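Local coordinates for replication initiation and membrane attachment protein (Geobacillus stearothermophilus 10, PDB 5WTN) that probably acts as a tetrameric component of the bacterial primosome, taking part in the initiation and restart of DNA replication and associating with a primosomal re-initiation protein, at residues 43-48 / 75-80; 253-256 / 260-263. One frame throughout, in Å; residues are numbered along the deposited sequence.

Contact 1: 43-48 / 75-80; sequences LALYMT and PDIYSE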
ATOM      1  N   LEU A  43      -3.926  12.185 -15.165  1.00  9.95           N
ATOM      2  CA  LEU A  43      -3.448  11.395 -14.039  1.00  9.10           C
ATOM      3  C   LEU A  43      -3.944  11.976 -12.717  1.00  9.34           C
ATOM      4  O   LEU A  43      -4.416  11.228 -11.833  1.00  7.87           O
ATOM      5  CB  LEU A  43      -1.922  11.275 -14.038  1.00 10.39           C
ATOM      6  CG  LEU A  43      -1.331  10.427 -12.893  1.00 11.55           C
ATOM      7  CD1 LEU A  43      -1.503   8.942 -13.151  1.00 10.84           C
ATOM      8  CD2 LEU A  43       0.121  10.738 -12.621  1.00 13.14           C
ATOM      9  N   ALA A  44      -3.858  13.298 -12.576  1.00  8.39           N
ATOM     10  CA  ALA A  44      -4.289  13.908 -11.322  1.00  7.29           C
ATOM     11  C   ALA A  44      -5.790  13.742 -11.104  1.00  7.86           C
ATOM     12  O   ALA A  44      -6.219  13.470  -9.983  1.00  8.38           O
ATOM     13  CB  ALA A  44      -3.900  15.333 -11.248  1.00  8.53           C
ATOM     14  N   LEU A  45      -6.592  13.902 -12.152  1.00  5.74           N
ATOM     15  CA  LEU A  45      -8.015  13.699 -11.995  1.00  6.41           C
ATOM     16  C   LEU A  45      -8.317  12.279 -11.507  1.00  8.86           C
ATOM     17  O   LEU A  45      -9.255  12.059 -10.732  1.00  8.49           O
ATOM     18  CB  LEU A  45      -8.736  13.965 -13.311  1.00  7.32           C
ATOM     19  CG  LEU A  45     -10.243  13.696 -13.368  1.00  5.73           C
ATOM     20  CD1 LEU A  45     -11.005  14.476 -12.324  1.00  6.11           C
ATOM     21  CD2 LEU A  45     -10.763  14.029 -14.727  1.00  7.78           C
ATOM     22  N   TYR A  46      -7.533  11.312 -11.974  1.00  8.70           N
ATOM     23  CA  TYR A  46      -7.775   9.932 -11.618  1.00  8.15           C
ATOM     24  C   TYR A  46      -7.402   9.745 -10.148  1.00  8.55           C
ATOM     25  O   TYR A  46      -8.105   9.071  -9.389  1.00  7.41           O
ATOM     26  CB  TYR A  46      -6.967   9.005 -12.526  1.00  7.98           C
ATOM     27  CG  TYR A  46      -7.229   7.536 -12.292  1.00  8.10           C
ATOM     28  CD1 TYR A  46      -8.263   6.890 -12.943  1.00  7.77           C
ATOM     29  CD2 TYR A  46      -6.446   6.793 -11.417  1.00  8.61           C
ATOM     30  CE1 TYR A  46      -8.522   5.543 -12.735  1.00  9.75           C
ATOM     31  CE2 TYR A  46      -6.700   5.432 -11.193  1.00 10.38           C
ATOM     32  CZ  TYR A  46      -7.735   4.811 -11.864  1.00 11.76           C
ATOM     33  OH  TYR A  46      -8.012   3.468 -11.672  1.00 11.54           O
ATOM     34  N   MET A  47      -6.298  10.369  -9.749  1.00  7.45           N
ATOM     35  CA  MET A  47      -5.868  10.349  -8.357  1.00  7.77           C
ATOM     36  C   MET A  47      -6.934  10.990  -7.475  1.00  9.37           C
ATOM     37  O   MET A  47      -7.332  10.425  -6.457  1.00  8.42           O
ATOM     38  CB  MET A  47      -4.536  11.082  -8.195  1.00  7.42           C
ATOM     39  CG  MET A  47      -3.369  10.413  -8.903  1.00 12.24           C
ATOM     40  SD  MET A  47      -2.973   8.794  -8.216  1.00  8.33           S
ATOM     41  CE  MET A  47      -4.056   7.743  -9.180  1.00 11.35           C
ATOM     42  N   THR A  48      -7.394  12.172  -7.875  1.00  8.76           N
ATOM     43  CA  THR A  48      -8.447  12.855  -7.157  1.00  8.37           C
ATOM     44  C   THR A  48      -9.732  12.000  -7.070  1.00  8.73           C
ATOM     45  O   THR A  48     -10.335  11.886  -6.000  1.00  9.55           O
ATOM     46  CB  THR A  48      -8.682  14.277  -7.733  1.00  7.84           C
ATOM     47  OG1 THR A  48      -7.461  15.028  -7.641  1.00  8.22           O
ATOM     48  CG2 THR A  48      -9.767  15.002  -6.973  1.00  6.70           C
ATOM     49  N   PRO A  75     -13.808  23.022 -17.739  1.00 20.10           N
ATOM     50  CA  PRO A  75     -13.396  22.619 -19.086  1.00 18.84           C
ATOM     51  C   PRO A  75     -12.260  21.631 -19.070  1.00 17.04           C
ATOM     52  O   PRO A  75     -12.290  20.627 -19.772  1.00 18.53           O
ATOM     53  CB  PRO A  75     -12.913  23.930 -19.694  1.00 18.36           C
ATOM     54  CG  PRO A  75     -13.779  24.924 -19.088  1.00 18.84           C
ATOM     55  CD  PRO A  75     -13.944  24.488 -17.652  1.00 19.09           C
ATOM     56  N   ASP A  76     -11.264  21.917 -18.255  1.00 17.98           N
ATOM     57  CA  ASP A  76     -10.154  21.009 -18.095  1.00 17.88           C
ATOM     58  C   ASP A  76     -10.582  19.691 -17.455  1.00 20.06           C
ATOM     59  O   ASP A  76     -10.365  18.614 -18.036  1.00 21.85           O
ATOM     60  CB  ASP A  76      -9.082  21.691 -17.291  1.00 21.74           C
ATOM     61  CG  ASP A  76      -8.598  22.950 -17.971  1.00 28.88           C
ATOM     62  OD1 ASP A  76      -9.171  24.034 -17.682  1.00 34.84           O
ATOM     63  OD2 ASP A  76      -7.684  22.844 -18.816  1.00 23.84           O
ATOM     64  N   ILE A  77     -11.222  19.758 -16.295  1.00 17.00           N
ATOM     65  CA  ILE A  77     -11.728  18.534 -15.685  1.00 16.62           C
ATOM     66  C   ILE A  77     -12.475  17.697 -16.710  1.00 18.27           C
ATOM     67  O   ILE A  77     -12.292  16.483 -16.755  1.00 22.54           O
ATOM     68  CB  ILE A  77     -12.709  18.799 -14.543  1.00 14.86           C
ATOM     69  CG1 ILE A  77     -11.982  19.314 -13.319  1.00 15.12           C
ATOM     70  CG2 ILE A  77     -13.439  17.538 -14.162  1.00 11.91           C
ATOM     71  CD1 ILE A  77     -12.957  19.746 -12.251  1.00 18.23           C
ATOM     72  N   TYR A  78     -13.288  18.341 -17.547  1.00 17.02           N
ATOM     73  CA  TYR A  78     -14.157  17.608 -18.465  1.00 15.34           C
ATOM     74  C   TYR A  78     -13.327  16.964 -19.550  1.00 15.57           C
ATOM     75  O   TYR A  78     -13.570  15.838 -19.950  1.00 13.90           O
ATOM     76  CB  TYR A  78     -15.191  18.535 -19.103  1.00 14.97           C
ATOM     77  CG  TYR A  78     -16.039  17.871 -20.157  1.00 13.49           C
ATOM     78  CD1 TYR A  78     -17.153  17.131 -19.802  1.00 14.44           C
ATOM     79  CD2 TYR A  78     -15.735  17.990 -21.508  1.00 13.10           C
ATOM     80  CE1 TYR A  78     -17.940  16.517 -20.759  1.00 14.51           C
ATOM     81  CE2 TYR A  78     -16.514  17.380 -22.467  1.00 12.19           C
ATOM     82  CZ  TYR A  78     -17.616  16.646 -22.082  1.00 13.64           C
ATOM     83  OH  TYR A  78     -18.409  16.033 -23.013  1.00 20.63           O
ATOM     84  N   SER A  79     -12.349  17.700 -20.038  1.00 16.50           N
ATOM     85  CA  SER A  79     -11.573  17.220 -21.142  1.00 16.39           C
ATOM     86  C   SER A  79     -10.873  15.958 -20.691  1.00 18.72           C
ATOM     87  O   SER A  79     -10.907  14.930 -21.368  1.00 16.30           O
ATOM     88  CB  SER A  79     -10.554  18.269 -21.515  1.00 16.97           C
ATOM     89  OG  SER A  79     -10.241  18.123 -22.874  1.00 31.26           O
ATOM     90  N   GLU A  80     -10.265  16.042 -19.515  1.00 19.19           N
ATOM     91  CA  GLU A  80      -9.508  14.937 -18.974  1.00 17.13           C
ATOM     92  C   GLU A  80     -10.423  13.760 -18.574  1.00 16.08           C
ATOM     93  O   GLU A  80     -10.097  12.591 -18.831  1.00 14.37           O
ATOM     94  CB  GLU A  80      -8.637  15.440 -17.825  1.00 16.68           C
ATOM     95  CG  GLU A  80      -7.705  16.584 -18.250  1.00 19.86           C
ATOM     96  CD  GLU A  80      -6.878  16.221 -19.482  1.00 24.74           C
ATOM     97  OE1 GLU A  80      -6.819  16.995 -20.468  1.00 32.47           O
ATOM     98  OE2 GLU A  80      -6.261  15.141 -19.473  1.00 28.24           O
TER
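L45, on helix 40-55, sets its isobutyl end against the backbone and side chains of I77 and E80 on helix 74-86. The run of helix 40-55, strand 61-62, helices 63-70 and 74-86 and strands 90-95 and 104-109 is consistent with a winged-helix domain, as in the related DnaD proteins; here helices 40-55 and 74-86 pack together. The approach is closest at L45 and I77, whose CA atoms stand 7.1 Å apart.

The contact is van der Waals packing by the two methyls of one leucine. CG of L45 lies opposite the backbone N (chi1 175°), which extends the branch out across the gap. CD1 then meets the methyl CG2 of I77 at 4.3 Å, while CD2 lies 3.5 Å from the carbonyl O of I77 and 4.0 Å from CB of E80. CD1 thus faces a side-chain methyl, whereas CD2 settles over the backbone of I77 and E80 as well as the E80 CB. M70, from helix 63-70, and R81 also touch L45, and M67 touches I77, so helix 63-70 helps to enclose the pair.

The carboxylate of E80 turns aside from L45: the residue offers the leucine its CB, but the chain bends at chi2 (-53°) and leads the acid away, where OE1 forms a salt bridge with R41, one turn before L45 on helix 40-55.

Elsewhere on helix 40-55 the side chains serve other partners: Y46 OH bonds to R110 O, and T48 OG1 to Q35 NE2 of the second subunit. A44 O accepts two bonds, from T48 N at 2.7 Å and from T48 OG1 at 3.1 Å, the hydroxyl lying 43° out of the carbonyl plane.

Contact 2: 253-256 / 260-263; sequences GVID and HIDI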
ATOM      1  N   GLY A 253     -31.468 -34.390 -11.860  1.00 26.12           N
ATOM      2  CA  GLY A 253     -32.570 -33.573 -11.417  1.00 24.47           C
ATOM      3  C   GLY A 253     -32.477 -32.161 -11.950  1.00 29.19           C
ATOM      4  O   GLY A 253     -33.492 -31.488 -12.119  1.00 33.89           O
ATOM      5  N   VAL A 254     -31.255 -31.691 -12.162  1.00 28.96           N
ATOM      6  CA  VAL A 254     -31.025 -30.328 -12.634  1.00 24.89           C
ATOM      7  C   VAL A 254     -30.694 -30.175 -14.131  1.00 27.49           C
ATOM      8  O   VAL A 254     -30.409 -29.071 -14.603  1.00 31.25           O
ATOM      9  CB  VAL A 254     -29.979 -29.654 -11.765  1.00 28.60           C
ATOM     10  CG1 VAL A 254     -30.342 -29.868 -10.312  1.00 29.85           C
ATOM     11  CG2 VAL A 254     -28.608 -30.250 -12.040  1.00 32.65           C
ATOM     12  N   ILE A 255     -30.701 -31.273 -14.878  1.00 27.97           N
ATOM     13  CA  ILE A 255     -30.266 -31.219 -16.274  1.00 29.40           C
ATOM     14  C   ILE A 255     -31.336 -30.759 -17.280  1.00 32.30           C
ATOM     15  O   ILE A 255     -32.480 -31.219 -17.243  1.00 29.86           O
ATOM     16  CB  ILE A 255     -29.619 -32.561 -16.716  1.00 30.04           C
ATOM     17  CG1 ILE A 255     -28.979 -32.441 -18.100  1.00 34.82           C
ATOM     18  CG2 ILE A 255     -30.622 -33.686 -16.693  1.00 28.46           C
ATOM     19  CD1 ILE A 255     -28.207 -33.681 -18.511  1.00 36.33           C
ATOM     20  N   ASP A 256     -30.920 -29.847 -18.167  1.00 40.12           N
ATOM     21  CA  ASP A 256     -31.682 -29.301 -19.318  1.00 39.34           C
ATOM     22  C   ASP A 256     -32.201 -30.341 -20.296  1.00 39.34           C
ATOM     23  O   ASP A 256     -31.648 -31.434 -20.390  1.00 40.44           O
ATOM     24  CB  ASP A 256     -30.734 -28.445 -20.158  1.00 38.02           C
ATOM     25  CG  ASP A 256     -31.048 -27.001 -20.097  1.00 43.18           C
ATOM     26  OD1 ASP A 256     -31.677 -26.554 -19.115  1.00 41.98           O
ATOM     27  OD2 ASP A 256     -30.641 -26.306 -21.050  1.00 53.98           O
ATOM     28  N   HIS A 260     -27.680 -29.401 -21.026  1.00 39.39           N
ATOM     29  CA  HIS A 260     -26.913 -28.452 -20.224  1.00 38.04           C
ATOM     30  C   HIS A 260     -27.109 -28.675 -18.725  1.00 37.73           C
ATOM     31  O   HIS A 260     -28.221 -28.886 -18.260  1.00 41.23           O
ATOM     32  CB  HIS A 260     -27.326 -27.032 -20.576  1.00 38.52           C
ATOM     33  CG  HIS A 260     -26.613 -25.979 -19.790  1.00 42.20           C
ATOM     34  ND1 HIS A 260     -27.225 -25.264 -18.780  1.00 45.08           N
ATOM     35  CD2 HIS A 260     -25.348 -25.500 -19.878  1.00 43.81           C
ATOM     36  CE1 HIS A 260     -26.366 -24.393 -18.276  1.00 44.89           C
ATOM     37  NE2 HIS A 260     -25.221 -24.517 -18.925  1.00 47.43           N
ATOM     38  N   ILE A 261     -26.029 -28.608 -17.962  1.00 36.93           N
ATOM     39  CA  ILE A 261     -26.121 -28.690 -16.508  1.00 35.61           C
ATOM     40  C   ILE A 261     -25.822 -27.344 -15.862  1.00 34.91           C
ATOM     41  O   ILE A 261     -24.751 -26.772 -16.063  1.00 36.93           O
ATOM     42  CB  ILE A 261     -25.146 -29.739 -15.959  1.00 35.19           C
ATOM     43  CG1 ILE A 261     -25.448 -31.094 -16.586  1.00 33.31           C
ATOM     44  CG2 ILE A 261     -25.238 -29.827 -14.446  1.00 31.18           C
ATOM     45  CD1 ILE A 261     -24.434 -32.141 -16.250  1.00 29.87           C
ATOM     46  N   ASP A 262     -26.762 -26.833 -15.081  1.00 37.69           N
ATOM     47  CA  ASP A 262     -26.532 -25.556 -14.425  1.00 40.36           C
ATOM     48  C   ASP A 262     -25.862 -25.812 -13.090  1.00 39.97           C
ATOM     49  O   ASP A 262     -26.438 -26.448 -12.201  1.00 40.59           O
ATOM     50  CB  ASP A 262     -27.832 -24.790 -14.221  1.00 41.89           C
ATOM     51  CG  ASP A 262     -27.621 -23.489 -13.478  1.00 46.24           C
ATOM     52  OD1 ASP A 262     -26.535 -22.882 -13.647  1.00 47.97           O
ATOM     53  OD2 ASP A 262     -28.536 -23.077 -12.725  1.00 49.21           O
ATOM     54  N   ILE A 263     -24.644 -25.308 -12.954  1.00 38.50           N
ATOM     55  CA  ILE A 263     -23.830 -25.587 -11.787  1.00 35.42           C
ATOM     56  C   ILE A 263     -24.420 -24.957 -10.536  1.00 37.20           C
ATOM     57  O   ILE A 263     -24.372 -25.548  -9.456  1.00 37.71           O
ATOM     58  CB  ILE A 263     -22.393 -25.120 -12.012  1.00 34.98           C
ATOM     59  CG1 ILE A 263     -21.759 -25.933 -13.146  1.00 35.90           C
ATOM     60  CG2 ILE A 263     -21.583 -25.263 -10.752  1.00 34.10           C
ATOM     61  CD1 ILE A 263     -20.320 -25.578 -13.429  1.00 37.33           C
TER
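H260 and D256 meet where the chain doubles back. The carbonyl O of H260 accepts the N-H of D256 at 2.9 Å, a nearly straight bond (166° at the hydrogen). Next to this bond the two side chains pass at a slant: OD2 of D256 lies 3.4 Å from CB of H260, and carboxylate and imidazole planes are turned 62° apart. The histidine CG stands opposite its own N (chi1 179°), and the ring leads away from D256; OD2 remains 4.2 Å from ND1 of H260, a spacing at which the acid might somewhat favour a protonated ring, though no bond joins them.

This is the reversal between helix 244-254 and helix 263-278, three residues spanning the gap between the two arms. D262 occupies the N-cap position of the second helix, where its OD1 and OD2 make weak hydrogen bonds to the backbone N atoms of D264 and A265.

V254 and I255 supply the apolar part of the contact. CG2 of V254 meets CG2 of I261 at 4.2 Å, and I255 adds a second touch to the same side chain, CG1 to CG1 at 4.1 Å. I261 is buried and also touches V229 of helix 227-240, whereas H260 is exposed; CG1 of I255 also reaches to 3.6 Å from the O of H260.

Contacts 1 and 2 lie on opposite sides of the chain's centre, 49 Å apart between centres and about 32 Å between nearest atoms. They follow in series along the chain: 43-48 / 75-80 is complete well before 253-256 / 260-263 begins, and the intervening chain includes further helices and strands and an unmodelled gap at 172-189. The first, which joins two helical segments 27 residues apart in sequence, is a buried contact in the N-terminal domain, near the second and third subunits; the second is a short local reversal at the surface of the C-terminal helical domain, its segments only 4 residues apart.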